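Local structure of bifunctional protein FolD (Thermus thermophilus, 6V6Y) at residues 10-13 / 14-18. The protein probably oxidises 5,10-methylenetetrahydrofolate to the methenyl form with NADP+ and then hydrolyses that to 10-formyltetrahydrofolate, working as a homodimer. Residues are numbered along the deposited sequence; the frame is centred on the assembly and turned at random.
Sequences EAAE and AVYEE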
loop_
_atom_site.group_PDB
_atom_site.type_symbol
_atom_site.label_atom_id
_atom_site.label_comp_id
_atom_site.label_asym_id
_atom_site.label_seq_id
_atom_site.Cartn_x
_atom_site.Cartn_y
_atom_site.Cartn_z
ATOM N N GLU A 10 -4.710 -25.704 13.822
ATOM C CA GLU A 10 -4.986 -26.615 12.718
ATOM C C GLU A 10 -4.501 -26.036 11.397
ATOM O O GLU A 10 -3.922 -26.753 10.573
ATOM C CB GLU A 10 -6.482 -26.940 12.657
ATOM C CG GLU A 10 -6.996 -27.753 13.860
ATOM C CD GLU A 10 -6.003 -28.826 14.297
ATOM O OE1 GLU A 10 -5.832 -29.816 13.537
ATOM O OE2 GLU A 10 -5.389 -28.673 15.389
ATOM N N ALA A 11 -4.729 -24.739 11.172
ATOM C CA ALA A 11 -4.241 -24.121 9.944
ATOM C C ALA A 11 -2.723 -23.999 9.953
ATOM O O ALA A 11 -2.075 -24.187 8.917
ATOM C CB ALA A 11 -4.885 -22.750 9.741
ATOM N N ALA A 12 -2.134 -23.681 11.110
ATOM C CA ALA A 12 -0.679 -23.573 11.178
ATOM C C ALA A 12 -0.015 -24.908 10.874
ATOM O O ALA A 12 1.054 -24.951 10.248
ATOM C CB ALA A 12 -0.250 -23.069 12.558
ATOM N N GLU A 13 -0.639 -26.014 11.310
ATOM C CA GLU A 13 -0.053 -27.336 11.093
ATOM C C GLU A 13 0.042 -27.650 9.608
ATOM O O GLU A 13 1.031 -28.233 9.156
ATOM C CB GLU A 13 -0.869 -28.417 11.817
ATOM C CG GLU A 13 -0.136 -29.720 12.018
ATOM C CD GLU A 13 1.182 -29.525 12.761
ATOM O OE1 GLU A 13 2.200 -30.126 12.345
ATOM O OE2 GLU A 13 1.208 -28.754 13.754
ATOM N N ALA A 14 -0.963 -27.256 8.822
ATOM C CA ALA A 14 -0.842 -27.445 7.378
ATOM C C ALA A 14 0.352 -26.673 6.812
ATOM O O ALA A 14 1.033 -27.161 5.898
ATOM C CB ALA A 14 -2.138 -27.047 6.672
ATOM N N VAL A 15 0.645 -25.481 7.348
ATOM C CA VAL A 15 1.837 -24.754 6.893
ATOM C C VAL A 15 3.105 -25.501 7.293
ATOM O O VAL A 15 4.054 -25.610 6.507
ATOM C CB VAL A 15 1.870 -23.311 7.435
ATOM C CG1 VAL A 15 3.199 -22.613 7.012
ATOM C CG2 VAL A 15 0.659 -22.506 6.978
ATOM N N TYR A 16 3.150 -26.000 8.534
ATOM C CA TYR A 16 4.343 -26.674 9.036
ATOM C C TYR A 16 4.603 -27.966 8.280
ATOM O O TYR A 16 5.759 -28.310 8.012
ATOM C CB TYR A 16 4.191 -26.952 10.528
ATOM C CG TYR A 16 4.271 -25.711 11.389
ATOM C CD1 TYR A 16 5.142 -24.666 11.074
ATOM C CD2 TYR A 16 3.468 -25.576 12.515
ATOM C CE1 TYR A 16 5.206 -23.528 11.866
ATOM C CE2 TYR A 16 3.531 -24.448 13.310
ATOM C CZ TYR A 16 4.402 -23.433 12.982
ATOM O OH TYR A 16 4.456 -22.324 13.787
ATOM N N GLU A 17 3.539 -28.698 7.943
ATOM C CA GLU A 17 3.662 -29.882 7.101
ATOM C C GLU A 17 4.262 -29.525 5.744
ATOM O O GLU A 17 5.163 -30.218 5.250
ATOM C CB GLU A 17 2.288 -30.531 6.942
ATOM C CG GLU A 17 2.221 -32.040 7.161
ATOM C CD GLU A 17 3.035 -32.533 8.348
ATOM O OE1 GLU A 17 2.811 -32.045 9.482
ATOM O OE2 GLU A 17 3.894 -33.418 8.138
ATOM N N GLU A 18 3.786 -28.432 5.129
ATOM C CA GLU A 18 4.378 -27.962 3.874
ATOM C C GLU A 18 5.860 -27.646 4.034
ATOM O O GLU A 18 6.668 -27.938 3.139
ATOM C CB GLU A 18 3.637 -26.729 3.354
ATOM C CG GLU A 18 2.393 -27.078 2.539
ATOM C CD GLU A 18 1.375 -25.949 2.426
ATOM O OE1 GLU A 18 0.163 -26.259 2.380
ATOM O OE2 GLU A 18 1.781 -24.765 2.375
#
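Two successive turns of the amphipathic helix 8-24 meet here, with Ala12 and Glu13 facing Tyr16 and Glu17 one turn on. The first two backbone bonds, Ala14 N to Glu10 O and Val15 N to Ala11 O, are weak. The next two are short: Tyr16 N reaches Ala12 O at 2.9 Å, and Glu17 N binds Glu13 O at 2.8 Å. On the buried side, CG of Tyr16 is anti to its carbonyl carbon (chi1 -71°), which turns the ring back toward the preceding turn, where CD2 lies 3.4 Å from Ala12 O. Its CE2 then lies 4.1 Å from Ala12 CB. Glu13 OE2 comes to the edge of the ring, near its plane, 4.1 Å from Tyr16 CD2. The ring also touches helices 41-57 and 257-276, the latter through Val262 and Ala263. With an alanine here, the space between these two helices is likely to be left unfilled, and Ala12 CB would lose its aromatic neighbour. On the outer side, the carboxylates of Glu13 and Glu17 come close, OE1 to OE1 at 3.5 Å, their planes 37° apart. Arg20 NH2 forms salt bridges to both OE1 atoms, which probably offsets the repulsion. In this helix of the catalytic domain, Tyr16 packs inward and the acidic pair shares one arginine; the split into a buried and an exposed face is typical of an amphipathic alpha-helix.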